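Probable molybdopterin-guanine dinucleotide biosynthesis protein A (Aquifex aeolicus, PDB 2E8B) probably transfers a GMP moiety from GTP to Mo-molybdopterin, forming the Mo-molybdopterin guanine dinucleotide cofactor with release of diphosphate. Local coordinates at residues A[17-22]-A[44-49]; A[58-63]-A[89-94]; A[83-88]-A[147-152]; A[124-129]-A[143-148]. All blocks are in the same frame, centred on the assembly; numbering follows the deposited sequence.

From the N terminus, contact 1 is the first to close: it ends a 21-residue excursion, mostly helix, that brings helix 32-51 back onto strand 16-22. Contact 2 follows in series and lays helix 84-94 on strand 56-61, the neighbour of strand 16-22, so contacts 1 and 2 share one sheet. Contact 3 crosses contact 2, because residues 83-88 lie between the two segments of contact 2 while their partner, 147-152, comes after both. Contact 4 closes a shorter loop, 124-129 to 143-148, and ends on the same part of the chain as contact 3, with Glu147 and Lys148 in common. Contacts 1, 2 and 4 tie helices to the mixed sheet; contact 3 joins helices 84-94 and 146-154.

Contact 1 (A[17-22]-A[44-49]); sequences CYVLAG and ERVYET
Residues 17-22, on strand 16-22, and helix 44-49 come closest at Val19 and Tyr47, whose CA atoms are 6.8 Å apart, near enough for short side chains to fill the space between sheet and helix. Val19 directs its CB at the helix. With CG1 anti to the backbone N (chi1 175°), one methyl faces Val46 while the other faces the helix backbone. Val19 CG1 meets Val46 CG1 at 4.1 Å, the two valines crossing obliquely, and Val19 CG2 lies 4.5 Å from Tyr47 CA. Valine suits both places: its branch at CB places two methyls close to the backbone, enough to fill the short gap, and it leaves no polar atom to satisfy. Tyr47 takes part mainly through its helix backbone, and its side chain packs on Val57 and Ile59 of strand 56-61. Val46 also touches Leu103 of strand 99-104, so the helix spans the strands on either side of 16-22. Farther round the helix, Thr49 OG1 bonds to Arg45 O at 3.0 Å, from the face of that carbonyl plane opposite to the one used by Thr49 N. Such packing is characteristic of a beta-alpha-beta unit, here 16-22, 32-51 and 56-61, in the GT-A-like nucleotidyltransferase fold, where the strand runs into Leu20, Ala21 and Gly22 of the predicted GTP site.

Contact 2 (A[58-63]-A[89-94]); sequences YIVAKD and YTALKH
Strand 58-61 and helix 89-94 pass with their axes 9.3 Å apart at an angle of 136°, running broadly against each other, and their backbones are nearest at Val60 and Ala91, with 6.9 Å between the CA atoms. Val60 fills the middle. Its CG1 lies 4.0 Å from Thr90 CG2, the two side chains sliding past each other in opposite directions, and its CG2 is 4.3 Å from Ala91 CB. Ala91, the smallest of these side chains, lets the helix come close to the sheet, where it also meets Tyr18. Thr90 offers its methyl to Val60 because CG2 is anti to the backbone N, while its OG1 turns back to bond with Ile86 O in the helix, so a threonine can line an apolar seam without leaving its hydroxyl unpaired. At the end of the helix His94 presents an edge to one face of the Tyr58 ring in a T-shaped pair, centroids 4.7 Å apart and planes at 69°. The Tyr58 ring also meets that of Tyr18, more nearly parallel. An alanine in place of Tyr58 is likely to leave the His94 ring without the aromatic face it leans on and to open a gap beside Tyr18. Lys62, just past the strand, forms a salt bridge with Asp77 of the predicted GTP site. With helix 32-51 packed on the opposite face of the sheet, this contact completes the alpha/beta/alpha sandwich of a Rossmann-like nucleotide-binding fold.

Contact 3 (A[83-88]-A[147-152]); sequences ASIIGL and EKIEER
Ile149 reaches two residues at once because its chi1 of -64° sends its branches different ways: CG2 lies anti to the backbone N and faces Ile85, while CG1, carried on by an extended chi2 of 180°, delivers CD1 to Leu88. Ile85 meets it with CG1 anti to its own N (chi1 -167°), which leaves CG2 in the crowded position between N and the carbonyl carbon. Ile85 CG1 thus lies 4.0 Å from Ile149 CG2, the two isoleucines sliding past each other in opposite directions. Leu88, one turn farther along the helix, crosses Ile149 at about a right angle, its CD2 3.9 Å and its CG 4.0 Å from Ile149 CD1. The backbones stay apart, with 7.8 Å between the CA atoms of Ile85 and Ile149, so between 83-88 and 147-152 only side chains touch. Long branched residues suit that distance: they can span it and offer several methyl and methylene groups to each other. Ile149 also touches Leu92 of helix 84-94 and Leu163 of helix 160-167, which places it among three helices. Charged neighbours find their partners within their own helix or outside this contact: Lys148 NZ makes a weak salt bridge of 3.3 Å with Glu151 OE2 and a further one with Asp166, and Arg152 pairs with Asp157 and Asp166. All three residues that touch are buried and aliphatic, so the contact itself owes its hold to hydrophobic burial and to the fit of the branches, with the charge pairing made largely toward Asp166 of helix 160-167.

Contact 4 (A[124-129]-A[143-148]); sequences EPVSVA and KKLLEK
Pro125 and Val126, where the chain enters strand 126-130, pack on Leu145, on the N-terminal side of residues 146-148, a buried strand-to-helix junction at one side of the MobA-like domain rather than part of the predicted GTP site. Backbones are closest at Pro125 and Leu145, whose CA atoms are 7.6 Å apart. Leu145 carries the contact with both methyls: chi1 of -58° sets CG anti to the carbonyl carbon and turns the fork toward Pro125 and Val126. CD2 touches Pro125 CB at 3.9 Å, and CD1 approaches Pro125 O at 3.9 Å and also faces CG2 of Val126, a pair modelled too close for its spacing to be trusted. A cis peptide bond before Pro125 bends the chain here, a geometry proline accepts more readily than other residues. Val126 also packs on Leu164 and Leu145 on Val167, both of helix 160-167. Nearby, Lys143 NZ bonds to Leu92 O and Ala95 O, gripping the end of helix 84-94. No hydrogen bond joins 124-129 to 143-148, so their attachment rests on apolar burial, and the opposite charges of Glu124 and Lys144, not in contact, could add at most a mild attraction beside it.

Contact 1 (A[17-22]-A[44-49])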
# COMPACT_ATOMS: atom_id res chain seq x y z
N CYS A 17 -3.05 -4.49 -7.53
CA CYS A 17 -2.66 -3.97 -6.23
C CYS A 17 -1.14 -3.91 -6.10
O CYS A 17 -0.43 -4.80 -6.58
CB CYS A 17 -3.23 -4.86 -5.13
SG CYS A 17 -2.80 -4.43 -3.41
N TYR A 18 -0.66 -2.86 -5.44
CA TYR A 18 0.77 -2.68 -5.22
C TYR A 18 1.04 -2.75 -3.73
O TYR A 18 0.48 -1.98 -2.96
CB TYR A 18 1.21 -1.33 -5.76
CG TYR A 18 1.16 -1.28 -7.26
CD1 TYR A 18 -0.03 -0.96 -7.91
CD2 TYR A 18 2.27 -1.63 -8.02
CE1 TYR A 18 -0.11 -0.99 -9.29
CE2 TYR A 18 2.20 -1.66 -9.41
CZ TYR A 18 1.00 -1.34 -10.03
OH TYR A 18 0.91 -1.37 -11.40
N VAL A 19 1.87 -3.70 -3.33
CA VAL A 19 2.23 -3.88 -1.93
C VAL A 19 3.57 -3.17 -1.74
O VAL A 19 4.57 -3.54 -2.36
CB VAL A 19 2.37 -5.37 -1.57
CG1 VAL A 19 2.86 -5.53 -0.14
CG2 VAL A 19 1.03 -6.07 -1.75
N LEU A 20 3.57 -2.15 -0.89
CA LEU A 20 4.77 -1.36 -0.64
C LEU A 20 5.70 -2.00 0.39
O LEU A 20 5.35 -2.12 1.56
CB LEU A 20 4.38 0.05 -0.18
CG LEU A 20 3.38 0.77 -1.09
CD1 LEU A 20 3.14 2.19 -0.60
CD2 LEU A 20 3.92 0.80 -2.52
N ALA A 21 6.89 -2.40 -0.06
CA ALA A 21 7.87 -3.05 0.81
C ALA A 21 8.94 -2.09 1.35
O ALA A 21 9.67 -2.44 2.27
CB ALA A 21 8.54 -4.19 0.06
N GLY A 22 9.04 -0.91 0.75
CA GLY A 22 10.01 0.08 1.20
C GLY A 22 11.47 -0.12 0.83
O GLY A 22 11.82 -0.86 -0.10
N GLU A 44 4.57 -11.24 3.62
CA GLU A 44 4.17 -12.45 2.91
C GLU A 44 2.66 -12.59 3.06
O GLU A 44 1.95 -12.87 2.09
CB GLU A 44 4.87 -13.67 3.51
CG GLU A 44 4.59 -14.97 2.78
CD GLU A 44 5.32 -16.15 3.42
OE1 GLU A 44 5.01 -16.49 4.58
OE2 GLU A 44 6.20 -16.73 2.76
N ARG A 45 2.16 -12.38 4.28
CA ARG A 45 0.73 -12.49 4.53
C ARG A 45 -0.06 -11.42 3.79
O ARG A 45 -1.13 -11.69 3.25
CB ARG A 45 0.45 -12.39 6.03
CG ARG A 45 1.01 -13.54 6.85
CD ARG A 45 0.22 -13.74 8.14
NE ARG A 45 0.36 -12.64 9.08
CZ ARG A 45 1.43 -12.44 9.85
NH1 ARG A 45 2.46 -13.27 9.79
NH2 ARG A 45 1.47 -11.40 10.67
N VAL A 46 0.46 -10.19 3.77
CA VAL A 46 -0.22 -9.10 3.09
C VAL A 46 -0.32 -9.41 1.60
O VAL A 46 -1.34 -9.16 0.97
CB VAL A 46 0.52 -7.76 3.27
CG1 VAL A 46 -0.12 -6.68 2.41
CG2 VAL A 46 0.50 -7.35 4.73
N TYR A 47 0.76 -9.96 1.05
CA TYR A 47 0.82 -10.31 -0.36
C TYR A 47 -0.22 -11.38 -0.70
O TYR A 47 -0.94 -11.26 -1.69
CB TYR A 47 2.22 -10.82 -0.71
CG TYR A 47 2.34 -11.33 -2.12
CD1 TYR A 47 2.10 -10.49 -3.21
CD2 TYR A 47 2.67 -12.66 -2.37
CE1 TYR A 47 2.19 -10.97 -4.51
CE2 TYR A 47 2.76 -13.15 -3.67
CZ TYR A 47 2.52 -12.30 -4.73
OH TYR A 47 2.63 -12.77 -6.02
N GLU A 48 -0.30 -12.41 0.13
CA GLU A 48 -1.26 -13.48 -0.11
C GLU A 48 -2.69 -12.94 0.01
O GLU A 48 -3.56 -13.31 -0.76
CB GLU A 48 -1.02 -14.62 0.87
CG GLU A 48 0.39 -15.20 0.74
CD GLU A 48 0.58 -16.49 1.51
OE1 GLU A 48 0.37 -16.50 2.74
OE2 GLU A 48 0.94 -17.51 0.88
N THR A 49 -2.91 -12.05 0.97
CA THR A 49 -4.23 -11.46 1.15
C THR A 49 -4.60 -10.69 -0.12
O THR A 49 -5.72 -10.81 -0.63
CB THR A 49 -4.25 -10.50 2.35
OG1 THR A 49 -4.04 -11.24 3.55
CG2 THR A 49 -5.59 -9.78 2.43

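Contact 2 (A[58-63]-A[89-94])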
# COMPACT_ATOMS: atom_id res chain seq x y z
N TYR A 58 1.69 -6.63 -7.29
CA TYR A 58 3.11 -6.37 -7.43
C TYR A 58 3.70 -5.90 -6.12
O TYR A 58 3.00 -5.31 -5.29
CB TYR A 58 3.37 -5.28 -8.48
CG TYR A 58 2.77 -5.58 -9.84
CD1 TYR A 58 1.47 -5.19 -10.14
CD2 TYR A 58 3.50 -6.26 -10.81
CE1 TYR A 58 0.91 -5.47 -11.38
CE2 TYR A 58 2.94 -6.55 -12.05
CZ TYR A 58 1.64 -6.15 -12.33
OH TYR A 58 1.07 -6.44 -13.55
N ILE A 59 4.98 -6.17 -5.92
CA ILE A 59 5.68 -5.74 -4.72
C ILE A 59 6.55 -4.57 -5.15
O ILE A 59 7.31 -4.67 -6.11
CB ILE A 59 6.59 -6.84 -4.17
CG1 ILE A 59 5.77 -8.09 -3.82
CG2 ILE A 59 7.36 -6.32 -2.97
CD1 ILE A 59 4.80 -7.89 -2.67
N VAL A 60 6.43 -3.44 -4.46
CA VAL A 60 7.25 -2.29 -4.77
C VAL A 60 8.41 -2.30 -3.78
O VAL A 60 8.20 -2.20 -2.57
CB VAL A 60 6.47 -0.97 -4.62
CG1 VAL A 60 7.40 0.21 -4.83
CG2 VAL A 60 5.32 -0.92 -5.63
N ALA A 61 9.63 -2.45 -4.29
CA ALA A 61 10.80 -2.48 -3.43
C ALA A 61 12.04 -1.95 -4.14
O ALA A 61 12.08 -1.89 -5.37
CB ALA A 61 11.06 -3.91 -2.97
N LYS A 62 13.05 -1.56 -3.36
CA LYS A 62 14.29 -1.03 -3.92
C LYS A 62 15.28 -2.14 -4.27
O LYS A 62 16.26 -1.92 -4.99
CB LYS A 62 14.96 -0.06 -2.93
CG LYS A 62 14.15 1.17 -2.56
CD LYS A 62 14.97 2.13 -1.73
CE LYS A 62 14.15 3.33 -1.27
NZ LYS A 62 13.68 4.16 -2.42
N ASP A 63 15.03 -3.34 -3.75
CA ASP A 63 15.91 -4.48 -3.99
C ASP A 63 15.09 -5.71 -4.37
O ASP A 63 14.35 -6.25 -3.54
CB ASP A 63 16.73 -4.77 -2.73
CG ASP A 63 17.89 -5.71 -2.99
OD1 ASP A 63 17.68 -6.76 -3.63
OD2 ASP A 63 19.01 -5.41 -2.54
N TYR A 89 4.61 6.84 -5.95
CA TYR A 89 4.95 7.31 -7.28
C TYR A 89 5.32 6.12 -8.16
O TYR A 89 4.84 5.98 -9.29
CB TYR A 89 6.14 8.28 -7.20
CG TYR A 89 6.81 8.56 -8.52
CD1 TYR A 89 6.22 9.39 -9.47
CD2 TYR A 89 8.04 7.97 -8.84
CE1 TYR A 89 6.83 9.63 -10.70
CE2 TYR A 89 8.66 8.20 -10.07
CZ TYR A 89 8.04 9.03 -10.99
OH TYR A 89 8.64 9.25 -12.21
N THR A 90 6.16 5.24 -7.63
CA THR A 90 6.60 4.06 -8.36
C THR A 90 5.42 3.18 -8.76
O THR A 90 5.38 2.65 -9.87
CB THR A 90 7.60 3.24 -7.53
OG1 THR A 90 8.73 4.06 -7.23
CG2 THR A 90 8.05 2.00 -8.30
N ALA A 91 4.46 3.02 -7.85
CA ALA A 91 3.29 2.20 -8.12
C ALA A 91 2.44 2.80 -9.24
O ALA A 91 2.05 2.10 -10.18
CB ALA A 91 2.45 2.06 -6.85
N LEU A 92 2.15 4.09 -9.13
CA LEU A 92 1.31 4.77 -10.12
C LEU A 92 1.95 4.89 -11.49
O LEU A 92 1.26 4.88 -12.51
CB LEU A 92 0.89 6.14 -9.60
CG LEU A 92 -0.01 6.05 -8.37
CD1 LEU A 92 -0.32 7.43 -7.85
CD2 LEU A 92 -1.30 5.30 -8.72
N LYS A 93 3.28 4.99 -11.51
CA LYS A 93 4.01 5.07 -12.77
C LYS A 93 3.85 3.75 -13.52
O LYS A 93 3.70 3.72 -14.75
CB LYS A 93 5.49 5.34 -12.47
CG LYS A 93 6.41 5.39 -13.67
CD LYS A 93 7.84 5.63 -13.19
CE LYS A 93 8.84 5.63 -14.33
NZ LYS A 93 10.21 5.89 -13.81
N HIS A 94 3.86 2.65 -12.77
CA HIS A 94 3.74 1.31 -13.34
C HIS A 94 2.30 0.94 -13.68
O HIS A 94 2.06 0.16 -14.59
CB HIS A 94 4.30 0.28 -12.35
CG HIS A 94 4.21 -1.13 -12.84
ND1 HIS A 94 5.14 -1.69 -13.70
CD2 HIS A 94 3.31 -2.11 -12.58
CE1 HIS A 94 4.82 -2.94 -13.94
NE2 HIS A 94 3.71 -3.22 -13.28

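Contact 3 (A[83-88]-A[147-152])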
# COMPACT_ATOMS: atom_id res chain seq x y z
N ALA A 83 11.05 6.90 1.06
CA ALA A 83 9.88 7.67 1.48
C ALA A 83 8.64 7.01 0.90
O ALA A 83 8.65 6.53 -0.23
CB ALA A 83 10.00 9.11 0.99
N SER A 84 7.56 6.99 1.67
CA SER A 84 6.32 6.37 1.22
C SER A 84 5.80 6.99 -0.07
O SER A 84 5.27 6.28 -0.93
CB SER A 84 5.26 6.46 2.31
OG SER A 84 5.66 5.73 3.45
N ILE A 85 5.96 8.30 -0.21
CA ILE A 85 5.47 8.97 -1.41
C ILE A 85 6.21 8.49 -2.65
O ILE A 85 5.65 8.50 -3.75
CB ILE A 85 5.57 10.52 -1.28
CG1 ILE A 85 4.77 11.19 -2.39
CG2 ILE A 85 7.02 10.96 -1.33
CD1 ILE A 85 4.67 12.70 -2.26
N ILE A 86 7.45 8.05 -2.48
CA ILE A 86 8.24 7.54 -3.60
C ILE A 86 7.74 6.15 -4.00
O ILE A 86 7.77 5.79 -5.17
CB ILE A 86 9.74 7.51 -3.25
CG1 ILE A 86 10.26 8.95 -3.16
CG2 ILE A 86 10.51 6.70 -4.29
CD1 ILE A 86 11.73 9.08 -2.82
N GLY A 87 7.28 5.38 -3.02
CA GLY A 87 6.75 4.06 -3.33
C GLY A 87 5.43 4.23 -4.08
O GLY A 87 5.12 3.46 -5.00
N LEU A 88 4.67 5.24 -3.68
CA LEU A 88 3.39 5.54 -4.30
C LEU A 88 3.62 5.97 -5.75
O LEU A 88 2.94 5.52 -6.66
CB LEU A 88 2.69 6.67 -3.53
CG LEU A 88 1.28 7.08 -3.98
CD1 LEU A 88 0.35 5.88 -3.86
CD2 LEU A 88 0.78 8.23 -3.12
N GLU A 147 0.99 13.16 -12.23
CA GLU A 147 1.56 14.48 -12.50
C GLU A 147 1.75 15.31 -11.23
O GLU A 147 2.80 15.93 -11.02
CB GLU A 147 0.68 15.26 -13.48
CG GLU A 147 1.12 16.71 -13.67
CD GLU A 147 0.29 17.43 -14.72
OE1 GLU A 147 -0.95 17.52 -14.55
OE2 GLU A 147 0.87 17.92 -15.71
N LYS A 148 0.73 15.32 -10.38
CA LYS A 148 0.77 16.08 -9.13
C LYS A 148 1.77 15.50 -8.13
O LYS A 148 2.49 16.25 -7.46
CB LYS A 148 -0.62 16.12 -8.49
CG LYS A 148 -1.60 17.06 -9.19
CD LYS A 148 -1.71 18.40 -8.47
CE LYS A 148 -0.38 19.12 -8.38
NZ LYS A 148 -0.52 20.43 -7.69
N ILE A 149 1.80 14.18 -8.02
CA ILE A 149 2.72 13.53 -7.09
C ILE A 149 4.15 13.84 -7.53
O ILE A 149 5.01 14.18 -6.71
CB ILE A 149 2.51 12.00 -7.08
CG1 ILE A 149 1.12 11.68 -6.54
CG2 ILE A 149 3.59 11.34 -6.23
CD1 ILE A 149 0.81 10.20 -6.47
N GLU A 150 4.39 13.73 -8.83
CA GLU A 150 5.71 13.98 -9.37
C GLU A 150 6.12 15.43 -9.12
O GLU A 150 7.28 15.72 -8.82
CB GLU A 150 5.71 13.70 -10.87
CG GLU A 150 7.08 13.58 -11.46
CD GLU A 150 7.04 13.35 -12.95
OE1 GLU A 150 6.49 12.32 -13.39
OE2 GLU A 150 7.57 14.22 -13.68
N GLU A 151 5.16 16.34 -9.24
CA GLU A 151 5.40 17.75 -9.02
C GLU A 151 5.84 18.04 -7.59
O GLU A 151 6.82 18.75 -7.35
CB GLU A 151 4.13 18.54 -9.34
CG GLU A 151 4.24 20.04 -9.19
CD GLU A 151 2.95 20.73 -9.57
OE1 GLU A 151 2.47 20.51 -10.70
OE2 GLU A 151 2.41 21.51 -8.75
N ARG A 152 5.11 17.49 -6.62
CA ARG A 152 5.43 17.71 -5.22
C ARG A 152 6.77 17.07 -4.83
O ARG A 152 7.56 17.67 -4.10
CB ARG A 152 4.31 17.18 -4.33
CG ARG A 152 2.96 17.85 -4.57
CD ARG A 152 1.97 17.52 -3.46
NE ARG A 152 2.29 18.23 -2.22
CZ ARG A 152 1.97 19.49 -1.98
NH1 ARG A 152 1.30 20.20 -2.89
NH2 ARG A 152 2.32 20.06 -0.84

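Contact 4 (A[124-129]-A[143-148])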
# COMPACT_ATOMS: atom_id res chain seq x y z
N GLU A 124 -13.28 8.57 -6.59
CA GLU A 124 -12.14 9.32 -7.10
C GLU A 124 -11.90 10.60 -6.29
O GLU A 124 -12.83 11.14 -5.70
CB GLU A 124 -12.37 9.66 -8.57
CG GLU A 124 -12.40 8.45 -9.49
CD GLU A 124 -12.71 8.80 -10.93
OE1 GLU A 124 -11.99 9.64 -11.51
OE2 GLU A 124 -13.68 8.25 -11.49
N PRO A 125 -10.65 11.10 -6.27
CA PRO A 125 -9.48 10.54 -6.94
C PRO A 125 -8.72 9.54 -6.08
O PRO A 125 -7.90 8.78 -6.58
CB PRO A 125 -8.64 11.78 -7.24
CG PRO A 125 -8.86 12.60 -6.02
CD PRO A 125 -10.36 12.46 -5.77
N VAL A 126 -9.00 9.56 -4.78
CA VAL A 126 -8.36 8.66 -3.82
C VAL A 126 -9.32 8.33 -2.69
O VAL A 126 -10.08 9.18 -2.23
CB VAL A 126 -7.13 9.32 -3.17
CG1 VAL A 126 -6.45 8.34 -2.22
CG2 VAL A 126 -6.17 9.80 -4.23
N SER A 127 -9.29 7.08 -2.24
CA SER A 127 -10.12 6.64 -1.12
C SER A 127 -9.19 5.83 -0.23
O SER A 127 -8.62 4.83 -0.67
CB SER A 127 -11.28 5.77 -1.59
OG SER A 127 -12.27 6.56 -2.22
N VAL A 128 -9.01 6.29 1.00
CA VAL A 128 -8.13 5.60 1.92
C VAL A 128 -8.84 5.24 3.21
O VAL A 128 -9.78 5.92 3.63
CB VAL A 128 -6.89 6.45 2.25
CG1 VAL A 128 -5.91 6.43 1.09
CG2 VAL A 128 -7.31 7.87 2.56
N ALA A 129 -8.37 4.17 3.83
CA ALA A 129 -8.94 3.68 5.08
C ALA A 129 -8.73 4.66 6.23
O ALA A 129 -7.67 5.28 6.34
CB ALA A 129 -8.32 2.32 5.42
N LYS A 143 -4.31 6.89 -11.24
CA LYS A 143 -3.08 7.14 -11.98
C LYS A 143 -3.02 8.61 -12.40
O LYS A 143 -1.94 9.15 -12.64
CB LYS A 143 -3.03 6.24 -13.21
CG LYS A 143 -1.69 6.23 -13.91
CD LYS A 143 -1.72 5.35 -15.15
CE LYS A 143 -0.39 5.39 -15.88
NZ LYS A 143 0.71 4.80 -15.07
N LYS A 144 -4.18 9.25 -12.49
CA LYS A 144 -4.26 10.65 -12.89
C LYS A 144 -3.56 11.57 -11.91
O LYS A 144 -3.33 12.74 -12.20
CB LYS A 144 -5.73 11.07 -13.04
CG LYS A 144 -6.45 10.38 -14.19
CD LYS A 144 -7.89 10.84 -14.34
CE LYS A 144 -8.58 10.15 -15.51
NZ LYS A 144 -9.97 10.62 -15.71
N LEU A 145 -3.20 11.03 -10.75
CA LEU A 145 -2.51 11.80 -9.73
C LEU A 145 -1.00 11.85 -9.97
O LEU A 145 -0.28 12.61 -9.32
CB LEU A 145 -2.77 11.18 -8.36
CG LEU A 145 -4.22 11.08 -7.92
CD1 LEU A 145 -4.30 10.21 -6.69
CD2 LEU A 145 -4.79 12.46 -7.66
N LEU A 146 -0.52 11.03 -10.90
CA LEU A 146 0.91 10.96 -11.19
C LEU A 146 1.58 12.31 -11.40
O LEU A 146 2.63 12.58 -10.82
CB LEU A 146 1.14 10.06 -12.41
CG LEU A 146 2.59 9.63 -12.65
CD1 LEU A 146 3.18 9.03 -11.38
CD2 LEU A 146 2.62 8.62 -13.78
N GLU A 147 0.99 13.16 -12.23
CA GLU A 147 1.56 14.48 -12.50
C GLU A 147 1.75 15.31 -11.23
O GLU A 147 2.80 15.93 -11.02
CB GLU A 147 0.68 15.26 -13.48
CG GLU A 147 1.12 16.71 -13.67
CD GLU A 147 0.29 17.43 -14.72
OE1 GLU A 147 -0.95 17.52 -14.55
OE2 GLU A 147 0.87 17.92 -15.71
N LYS A 148 0.73 15.32 -10.38
CA LYS A 148 0.77 16.08 -9.13
C LYS A 148 1.77 15.50 -8.13
O LYS A 148 2.49 16.25 -7.46
CB LYS A 148 -0.62 16.12 -8.49
CG LYS A 148 -1.60 17.06 -9.19
CD LYS A 148 -1.71 18.40 -8.47
CE LYS A 148 -0.38 19.12 -8.38
NZ LYS A 148 -0.52 20.43 -7.69